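Local atomic coordinates of AlkD2 (Streptococcus mutans, PDB entry 6M9M), a protein that is of unknown function but belongs to the HEAT-like repeat family of DNA glycosylases and binds the nucleotide inosine-5'-monophosphate. Residues I102-A107 with P137-N142; G129-T134 with L169-K174; V161-G166 with I194-K199. One frame throughout, in Å; residues are numbered along the deposited sequence.

Contact 1: I102-A107 with P137-N142; sequences IGYKKA and PYFKEN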
loop_
_atom_site.group_PDB
_atom_site.type_symbol
_atom_site.label_atom_id
_atom_site.label_comp_id
_atom_site.label_asym_id
_atom_site.label_seq_id
_atom_site.Cartn_x
_atom_site.Cartn_y
_atom_site.Cartn_z
ATOM N N ILE A 102 4.549 -12.557 5.024
ATOM C CA ILE A 102 5.401 -13.499 4.314
ATOM C C ILE A 102 6.866 -13.225 4.591
ATOM O O ILE A 102 7.685 -14.146 4.552
ATOM C CB ILE A 102 5.096 -13.486 2.809
ATOM C CG1 ILE A 102 5.757 -14.691 2.147
ATOM C CG2 ILE A 102 5.593 -12.202 2.198
ATOM C CD1 ILE A 102 5.417 -14.825 0.679
ATOM N N GLY A 103 7.213 -11.972 4.878
ATOM C CA GLY A 103 8.587 -11.529 5.035
ATOM C C GLY A 103 8.992 -10.658 3.861
ATOM O O GLY A 103 8.759 -11.027 2.712
ATOM N N TYR A 104 9.591 -9.500 4.120
ATOM C CA TYR A 104 9.850 -8.552 3.041
ATOM C C TYR A 104 10.767 -9.130 1.968
ATOM O O TYR A 104 10.515 -8.938 0.774
ATOM C CB TYR A 104 10.338 -7.208 3.598
ATOM C CG TYR A 104 9.226 -6.477 4.319
ATOM C CD1 TYR A 104 8.354 -5.645 3.632
ATOM C CD2 TYR A 104 9.029 -6.643 5.674
ATOM C CE1 TYR A 104 7.322 -5.015 4.277
ATOM C CE2 TYR A 104 7.988 -6.009 6.334
ATOM C CZ TYR A 104 7.138 -5.201 5.626
ATOM O OH TYR A 104 6.101 -4.578 6.295
ATOM N N LYS A 105 11.832 -9.830 2.357
ATOM C CA LYS A 105 12.697 -10.444 1.356
ATOM C C LYS A 105 11.936 -11.466 0.521
ATOM O O LYS A 105 12.052 -11.475 -0.710
ATOM C CB LYS A 105 13.927 -11.070 2.002
ATOM C CG LYS A 105 14.954 -11.625 0.986
ATOM C CD LYS A 105 16.180 -12.140 1.718
ATOM C CE LYS A 105 17.223 -12.716 0.773
ATOM N NZ LYS A 105 16.761 -13.946 0.079
ATOM N N LYS A 106 11.133 -12.317 1.164
ATOM C CA LYS A 106 10.360 -13.307 0.426
ATOM C C LYS A 106 9.292 -12.670 -0.449
ATOM O O LYS A 106 8.884 -13.275 -1.443
ATOM C CB LYS A 106 9.753 -14.330 1.378
ATOM C CG LYS A 106 10.778 -15.305 1.952
ATOM C CD LYS A 106 10.142 -16.289 2.922
ATOM C CE LYS A 106 11.146 -17.329 3.401
ATOM N NZ LYS A 106 10.523 -18.439 4.163
ATOM N N ALA A 107 8.860 -11.457 -0.119
ATOM C CA ALA A 107 7.829 -10.748 -0.856
ATOM C C ALA A 107 8.350 -10.008 -2.084
ATOM O O ALA A 107 7.536 -9.481 -2.847
ATOM C CB ALA A 107 7.154 -9.725 0.063
ATOM N N PRO A 137 12.182 -4.678 7.663
ATOM C CA PRO A 137 13.197 -5.718 7.468
ATOM C C PRO A 137 13.569 -5.874 5.997
ATOM O O PRO A 137 12.781 -5.596 5.088
ATOM C CB PRO A 137 12.530 -6.981 8.029
ATOM C CG PRO A 137 11.516 -6.457 9.030
ATOM C CD PRO A 137 11.028 -5.156 8.450
ATOM N N TYR A 138 14.802 -6.336 5.787
ATOM C CA TYR A 138 15.438 -6.507 4.490
ATOM C C TYR A 138 15.859 -5.162 3.899
ATOM O O TYR A 138 17.045 -4.940 3.630
ATOM C CB TYR A 138 14.596 -7.302 3.491
ATOM C CG TYR A 138 15.377 -7.483 2.206
ATOM C CD1 TYR A 138 16.453 -8.360 2.146
ATOM C CD2 TYR A 138 15.062 -6.748 1.063
ATOM C CE1 TYR A 138 17.180 -8.511 1.000
ATOM C CE2 TYR A 138 15.788 -6.891 -0.092
ATOM C CZ TYR A 138 16.853 -7.776 -0.116
ATOM O OH TYR A 138 17.596 -7.951 -1.256
ATOM N N PHE A 139 14.906 -4.253 3.698
ATOM C CA PHE A 139 15.264 -2.934 3.172
ATOM C C PHE A 139 16.139 -2.145 4.141
ATOM O O PHE A 139 16.995 -1.358 3.707
ATOM C CB PHE A 139 14.002 -2.170 2.789
ATOM C CG PHE A 139 13.230 -2.829 1.682
ATOM C CD1 PHE A 139 13.806 -2.996 0.435
ATOM C CD2 PHE A 139 11.962 -3.329 1.893
ATOM C CE1 PHE A 139 13.122 -3.639 -0.584
ATOM C CE2 PHE A 139 11.275 -3.965 0.880
ATOM C CZ PHE A 139 11.854 -4.111 -0.352
ATOM N N LYS A 140 15.952 -2.335 5.449
ATOM C CA LYS A 140 16.769 -1.623 6.422
ATOM C C LYS A 140 18.234 -2.003 6.266
ATOM O O LYS A 140 19.124 -1.149 6.372
ATOM C CB LYS A 140 16.277 -1.939 7.834
ATOM C CG LYS A 140 17.160 -1.376 8.932
ATOM C CD LYS A 140 16.467 -1.375 10.292
ATOM C CE LYS A 140 15.976 -2.746 10.727
ATOM N NZ LYS A 140 14.552 -3.022 10.347
ATOM N N GLU A 141 18.503 -3.277 5.999
ATOM C CA GLU A 141 19.867 -3.749 5.833
ATOM C C GLU A 141 20.381 -3.588 4.415
ATOM O O GLU A 141 21.599 -3.655 4.199
ATOM C CB GLU A 141 19.970 -5.225 6.241
ATOM C CG GLU A 141 19.653 -5.496 7.700
ATOM C CD GLU A 141 18.169 -5.518 7.995
ATOM O OE1 GLU A 141 17.363 -5.904 7.119
ATOM O OE2 GLU A 141 17.804 -5.131 9.125
ATOM N N ASN A 142 19.480 -3.367 3.457
ATOM C CA ASN A 142 19.824 -3.277 2.040
ATOM C C ASN A 142 19.107 -2.076 1.440
ATOM O O ASN A 142 18.244 -2.215 0.573
ATOM C CB ASN A 142 19.423 -4.555 1.312
ATOM C CG ASN A 142 20.087 -5.768 1.878
ATOM O OD1 ASN A 142 21.221 -6.085 1.528
ATOM N ND2 ASN A 142 19.399 -6.444 2.770
#

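Contact 2: G129-T134 with L169-K174; sequences GLRIWT and LRDISK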
loop_
_atom_site.group_PDB
_atom_site.type_symbol
_atom_site.label_atom_id
_atom_site.label_comp_id
_atom_site.label_asym_id
_atom_site.label_seq_id
_atom_site.Cartn_x
_atom_site.Cartn_y
_atom_site.Cartn_z
ATOM N N GLY A 129 2.512 1.980 0.638
ATOM C CA GLY A 129 2.272 1.081 1.753
ATOM C C GLY A 129 3.525 0.669 2.493
ATOM O O GLY A 129 3.479 0.419 3.693
ATOM N N LEU A 130 4.660 0.615 1.803
ATOM C CA LEU A 130 5.917 0.236 2.430
ATOM C C LEU A 130 6.653 1.414 3.075
ATOM O O LEU A 130 7.681 1.201 3.728
ATOM C CB LEU A 130 6.822 -0.494 1.434
ATOM C CG LEU A 130 6.593 -2.007 1.336
ATOM C CD1 LEU A 130 5.202 -2.333 0.821
ATOM C CD2 LEU A 130 7.683 -2.629 0.470
ATOM N N ARG A 131 6.163 2.650 2.926
ATOM C CA ARG A 131 6.842 3.777 3.571
ATOM C C ARG A 131 6.757 3.625 5.090
ATOM O O ARG A 131 5.710 3.237 5.626
ATOM C CB ARG A 131 6.168 5.084 3.159
ATOM C CG ARG A 131 6.352 5.455 1.686
ATOM C CD ARG A 131 5.602 6.737 1.338
ATOM N NE ARG A 131 6.180 7.856 2.069
ATOM C CZ ARG A 131 5.620 9.045 2.183
ATOM N NH1 ARG A 131 4.462 9.285 1.585
ATOM N NH2 ARG A 131 6.232 9.990 2.877
ATOM N N ILE A 132 7.850 3.912 5.807
ATOM C CA ILE A 132 9.187 4.227 5.302
ATOM C C ILE A 132 9.887 2.922 4.933
ATOM O O ILE A 132 10.020 2.024 5.773
ATOM C CB ILE A 132 9.964 5.001 6.394
ATOM C CG1 ILE A 132 9.253 6.325 6.675
ATOM C CG2 ILE A 132 11.408 5.168 5.975
ATOM C CD1 ILE A 132 9.770 7.091 7.902
ATOM N N TRP A 133 10.324 2.782 3.681
ATOM C CA TRP A 133 10.746 1.467 3.205
ATOM C C TRP A 133 11.920 0.938 4.025
ATOM O O TRP A 133 11.965 -0.246 4.358
ATOM C CB TRP A 133 11.153 1.504 1.739
ATOM C CG TRP A 133 10.072 1.516 0.700
ATOM C CD1 TRP A 133 9.030 2.402 0.572
ATOM C CD2 TRP A 133 9.977 0.621 -0.410
ATOM N NE1 TRP A 133 8.292 2.102 -0.560
ATOM C CE2 TRP A 133 8.848 1.001 -1.164
ATOM C CE3 TRP A 133 10.733 -0.476 -0.837
ATOM C CZ2 TRP A 133 8.473 0.337 -2.319
ATOM C CZ3 TRP A 133 10.353 -1.139 -1.984
ATOM C CH2 TRP A 133 9.229 -0.724 -2.713
ATOM N N THR A 134 12.879 1.802 4.351
ATOM C CA THR A 134 14.092 1.390 5.044
ATOM C C THR A 134 13.901 1.221 6.547
ATOM O O THR A 134 14.871 0.912 7.234
ATOM C CB THR A 134 15.223 2.357 4.709
ATOM O OG1 THR A 134 14.762 3.704 4.838
ATOM C CG2 THR A 134 15.702 2.133 3.294
ATOM N N LEU A 169 11.326 8.393 -1.473
ATOM C CA LEU A 169 12.754 8.676 -1.521
ATOM C C LEU A 169 13.133 9.744 -0.497
ATOM O O LEU A 169 14.205 9.668 0.114
ATOM C CB LEU A 169 13.161 9.108 -2.929
ATOM C CG LEU A 169 13.087 8.040 -4.018
ATOM C CD1 LEU A 169 13.262 8.670 -5.391
ATOM C CD2 LEU A 169 14.128 6.946 -3.819
ATOM N N ARG A 170 12.270 10.749 -0.308
ATOM C CA ARG A 170 12.492 11.769 0.716
ATOM C C ARG A 170 12.611 11.141 2.097
ATOM O O ARG A 170 13.509 11.507 2.871
ATOM C CB ARG A 170 11.342 12.770 0.666
ATOM C CG ARG A 170 11.515 14.042 1.467
ATOM C CD ARG A 170 10.219 14.828 1.421
ATOM N NE ARG A 170 10.179 16.135 2.071
ATOM C CZ ARG A 170 10.235 17.306 1.434
ATOM N NH1 ARG A 170 10.111 18.421 2.126
ATOM N NH2 ARG A 170 10.440 17.362 0.126
ATOM N N ASP A 171 11.736 10.173 2.416
ATOM C CA ASP A 171 11.845 9.469 3.690
ATOM C C ASP A 171 13.252 8.887 3.858
ATOM O O ASP A 171 13.901 9.030 4.907
ATOM C CB ASP A 171 10.923 8.238 3.740
ATOM C CG ASP A 171 9.429 8.522 3.658
ATOM O OD1 ASP A 171 8.924 9.575 4.088
ATOM O OD2 ASP A 171 8.727 7.562 3.227
ATOM N N ILE A 172 13.706 8.156 2.833
ATOM C CA ILE A 172 14.966 7.422 2.906
ATOM C C ILE A 172 16.133 8.382 3.029
ATOM O O ILE A 172 17.119 8.079 3.713
ATOM C CB ILE A 172 15.082 6.479 1.688
ATOM C CG1 ILE A 172 13.977 5.427 1.727
ATOM C CG2 ILE A 172 16.444 5.802 1.644
ATOM C CD1 ILE A 172 13.848 4.642 0.434
ATOM N N SER A 173 16.044 9.544 2.384
ATOM C CA SER A 173 17.143 10.494 2.382
ATOM C C SER A 173 17.493 10.996 3.772
ATOM O O SER A 173 18.630 11.437 3.985
ATOM C CB SER A 173 16.796 11.702 1.512
ATOM O OG SER A 173 15.886 12.570 2.175
ATOM N N LYS A 174 16.556 10.930 4.724
ATOM C CA LYS A 174 16.804 11.463 6.058
ATOM C C LYS A 174 17.712 10.551 6.856
ATOM O O LYS A 174 18.433 11.019 7.737
ATOM C CB LYS A 174 15.480 11.680 6.787
ATOM C CG LYS A 174 14.652 12.765 6.120
ATOM C CD LYS A 174 13.194 12.667 6.513
ATOM C CE LYS A 174 12.359 13.657 5.763
ATOM N NZ LYS A 174 10.914 13.577 6.056
HETATM O O HOH W 1 10.032 5.338 2.169
#

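Contact 3: V161-G166 with I194-K199; sequences VRKSVG and INQVYK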
loop_
_atom_site.group_PDB
_atom_site.type_symbol
_atom_site.label_atom_id
_atom_site.label_comp_id
_atom_site.label_asym_id
_atom_site.label_seq_id
_atom_site.Cartn_x
_atom_site.Cartn_y
_atom_site.Cartn_z
ATOM N N VAL A 161 0.960 8.433 -8.243
ATOM C CA VAL A 161 2.124 7.580 -8.046
ATOM C C VAL A 161 3.365 8.424 -7.776
ATOM O O VAL A 161 4.131 8.150 -6.846
ATOM C CB VAL A 161 2.322 6.638 -9.246
ATOM C CG1 VAL A 161 3.617 5.839 -9.075
ATOM C CG2 VAL A 161 1.141 5.673 -9.385
ATOM N N ARG A 162 3.607 9.443 -8.610
ATOM C CA ARG A 162 4.851 10.203 -8.501
ATOM C C ARG A 162 5.002 10.881 -7.145
ATOM O O ARG A 162 6.116 10.992 -6.629
ATOM C CB ARG A 162 4.973 11.238 -9.617
ATOM C CG ARG A 162 5.132 10.654 -11.003
ATOM C CD ARG A 162 5.567 11.689 -12.021
ATOM N NE ARG A 162 4.663 12.832 -12.132
ATOM C CZ ARG A 162 3.578 12.890 -12.903
ATOM N NH1 ARG A 162 3.213 11.856 -13.641
ATOM N NH2 ARG A 162 2.850 14.002 -12.942
ATOM N N LYS A 163 3.900 11.359 -6.555
ATOM C CA LYS A 163 4.002 11.970 -5.234
ATOM C C LYS A 163 4.453 10.949 -4.202
ATOM O O LYS A 163 5.290 11.248 -3.345
ATOM C CB LYS A 163 2.668 12.593 -4.844
ATOM C CG LYS A 163 2.355 13.843 -5.654
ATOM C CD LYS A 163 1.042 14.472 -5.250
ATOM C CE LYS A 163 0.869 15.832 -5.906
ATOM N NZ LYS A 163 -0.427 16.462 -5.548
ATOM N N SER A 164 3.938 9.724 -4.285
ATOM C CA SER A 164 4.375 8.664 -3.377
ATOM C C SER A 164 5.835 8.286 -3.618
ATOM O O SER A 164 6.594 8.085 -2.667
ATOM C CB SER A 164 3.432 7.483 -3.547
ATOM O OG SER A 164 3.733 6.437 -2.677
ATOM N N VAL A 165 6.248 8.221 -4.878
ATOM C CA VAL A 165 7.633 7.909 -5.227
ATOM C C VAL A 165 8.576 8.956 -4.656
ATOM O O VAL A 165 9.563 8.632 -3.993
ATOM C CB VAL A 165 7.766 7.818 -6.759
ATOM C CG1 VAL A 165 9.221 7.743 -7.197
ATOM C CG2 VAL A 165 7.002 6.626 -7.294
ATOM N N GLY A 166 8.296 10.229 -4.923
ATOM C CA GLY A 166 9.179 11.270 -4.443
ATOM C C GLY A 166 9.251 11.333 -2.931
ATOM O O GLY A 166 10.324 11.514 -2.357
ATOM N N ILE A 194 10.003 13.527 -14.026
ATOM C CA ILE A 194 11.189 13.308 -13.202
ATOM C C ILE A 194 11.502 14.545 -12.366
ATOM O O ILE A 194 12.014 14.437 -11.243
ATOM C CB ILE A 194 12.386 12.842 -14.057
ATOM C CG1 ILE A 194 13.452 12.210 -13.159
ATOM C CG2 ILE A 194 12.955 14.006 -14.880
ATOM C CD1 ILE A 194 14.594 11.570 -13.910
ATOM N N ASN A 195 11.213 15.736 -12.890
ATOM C CA ASN A 195 11.469 16.953 -12.124
ATOM C C ASN A 195 10.549 17.054 -10.921
ATOM O O ASN A 195 10.975 17.490 -9.846
ATOM C CB ASN A 195 11.381 18.177 -13.026
ATOM C CG ASN A 195 12.678 18.439 -13.735
ATOM O OD1 ASN A 195 13.664 18.831 -13.118
ATOM N ND2 ASN A 195 12.702 18.201 -15.037
ATOM N N GLN A 196 9.301 16.615 -11.065
ATOM C CA GLN A 196 8.396 16.608 -9.926
ATOM C C GLN A 196 8.929 15.694 -8.821
ATOM O O GLN A 196 8.944 16.058 -7.631
ATOM C CB GLN A 196 7.012 16.154 -10.387
ATOM C CG GLN A 196 6.046 16.051 -9.247
ATOM C CD GLN A 196 4.627 15.862 -9.690
ATOM O OE1 GLN A 196 4.358 15.208 -10.705
ATOM N NE2 GLN A 196 3.696 16.450 -8.944
ATOM N N VAL A 197 9.361 14.494 -9.197
ATOM C CA VAL A 197 9.868 13.538 -8.226
ATOM C C VAL A 197 11.164 14.046 -7.611
ATOM O O VAL A 197 11.370 13.937 -6.398
ATOM C CB VAL A 197 10.051 12.174 -8.916
ATOM C CG1 VAL A 197 10.749 11.187 -7.987
ATOM C CG2 VAL A 197 8.707 11.607 -9.383
ATOM N N TYR A 198 12.057 14.599 -8.441
ATOM C CA TYR A 198 13.339 15.087 -7.950
ATOM C C TYR A 198 13.158 16.153 -6.876
ATOM O O TYR A 198 13.856 16.136 -5.856
ATOM C CB TYR A 198 14.164 15.625 -9.112
ATOM C CG TYR A 198 15.535 16.109 -8.697
ATOM C CD1 TYR A 198 16.601 15.233 -8.670
ATOM C CD2 TYR A 198 15.755 17.424 -8.334
ATOM C CE1 TYR A 198 17.868 15.656 -8.288
ATOM C CE2 TYR A 198 17.024 17.867 -7.955
ATOM C CZ TYR A 198 18.076 16.972 -7.928
ATOM O OH TYR A 198 19.346 17.387 -7.562
ATOM N N LYS A 199 12.235 17.096 -7.084
ATOM C CA LYS A 199 12.045 18.144 -6.088
ATOM C C LYS A 199 11.622 17.558 -4.750
ATOM O O LYS A 199 12.135 17.964 -3.702
ATOM C CB LYS A 199 11.018 19.161 -6.555
ATOM C CG LYS A 199 11.512 20.095 -7.633
ATOM C CD LYS A 199 10.421 21.095 -8.018
ATOM C CE LYS A 199 10.909 22.129 -9.007
ATOM N NZ LYS A 199 11.203 21.510 -10.330
#

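Contact 1: I102-A107 with P137-N142
Y104 and K105 of one interhelical loop lean on P137, Y138 and F139 of another, and no hydrogen bond spans the gap. The apolar contacts begin at Y104, whose ring crosses the proline obliquely, Y104 CD2 coming 3.7 Å from P137 CD. Y104 CB is 4.3 Å from F139 CE2, which brings a buried phenylalanine into the group. Separately, Y104 CB packs closely on a backbone carbonyl, 3.3 Å from P137 O.

The second kind of contact is CH-pi. The aliphatic chain of K105 crosses the Y138 ring on one face, offset toward the CD1–CE1 side; K105 CB lies 3.7 Å from Y138 CD1, and K105 CG stands 4.2 Å from the centroid of the Y138 ring, 29° off the normal. Y138 has CG anti to its backbone N (chi1 -177°), which carries that atom toward the K105 side.

Polar bonds shape each loop from within. N142 ND2 donates to Y138 O at 2.9 Å, tying the ends of a turn together in which Y138 has positive phi, and A107 N reaches back to G103 O. The hydroxyl of Y104 is held by D96.

Both loops are linkers of an all-helical repeat array: 102-107 joins helix 85-102 to helix 108-115. The loop segment 137-142 leads into helix 143-151, with F139 lying on L108 and I111 of helix 108-115 and on A146 of helix 143-151.

Contact 2: G129-T134 with L169-K174
R131 reaches from the loop after helix 120-129 to D171 on helix 159-175 and meets its carboxylate side-on. R131 NE donates to OD2 of D171 at 2.8 Å and NH2 of R131 donates to D171 OD1 at 3.0 Å, each bond close to straight at 175°. Both oxygens are approached on their syn sides, with the two planes turned 23° apart. A bend at chi3 (65°) in the arginine carries NE round to the acid, and NH1 takes a second carboxylate, that of E128. Two bonds to D171 and one salt bridge to E128 restrict how the guanidinium can turn.

HEAT-like repeats, the fold of this glycosylase family, are built from stacked pairs of helices, and here the loop after helix 120-129 packs on helix 159-175. The loop carries a cis peptide bond before I132; the guanidinium ahead of that bond reaches D171, while I132 lies beside the acid.

The buried part of the contact is formed by W133, T134 and I172. T134 and I172 cross at about a right angle, T134 CG2 being 4.0 Å from I172 CG1, and W133 CB lies 4.3 Å from I172 CD1; I150 of helix 143-151 also meets the side chains of I172 and W133.

R131, I132 and D171 make up the partly exposed side, where I132 flanks the acid with I132 CG2 3.8 Å from D171 CB. A water bridges the two segments as well: it accepts from W133 N and donates to D171 OD2 at 2.8 Å, giving that oxygen a second donor besides R131 NE.

Contact 3: V161-G166 with I194-K199
Q196 offers its side-chain oxygen to R162, and two nitrogens of the guanidinium share it. NE of R162 donates to Q196 OE1 at 2.8 Å and NH2 of R162 to the same OE1 at 3.0 Å. The forked bond is bent at both hydrogens, 151° and 138°, as one acceptor between two N-H groups requires. The oxygen lies near the guanidinium plane, at its edge, whereas the amide itself is turned well out of that plane. A bend at chi3 swings NE of R162 toward the glutamine, whose own chain runs extended to meet it at about a right angle.

Two further nitrogens have partners: R162 NH1 donates to D156 O, and Q196 NE2 to E159 OE2, which fixes the amide from its other end.

Beside the polar pair sits V197. V197 CG2 lies 3.8 Å from R162 CB, and V197 CG1 meets both V165 CG1 at 3.8 Å and the bare CA of G166. G166 has no side chain, and there the backbones draw close, 4.5 Å between G166 CA and V197 CA.

This is packing between helices of the HEAT-like array, with an arginine-glutamine bond at its flank. The two short helical segments run at 36° to one another, their axes 8.4 Å apart at closest; helix 159-175 is packed between helix 192-201 and helix 120-129, with V161 turned to the latter.

The three contacts step through the C-terminal half of the helical array. Contacts 1 and 2 have centres about 14 Å apart and touch where F139 and K140 pack on W133 and T134, both contacts drawing on the loop between helices 120-129 and 143-151. The centres of contacts 2 and 3 lie about 13 Å apart, and the two share helix 159-175, one using its later turns and the other its earlier ones. Contact 1 closes before contact 3 opens, with about 24 Å between their centres, whereas contact 2 alternates along the chain with each. In this chain the overlapping pairings join successive layers, illustrating how local contacts build the extended solenoid of HEAT-like repeats.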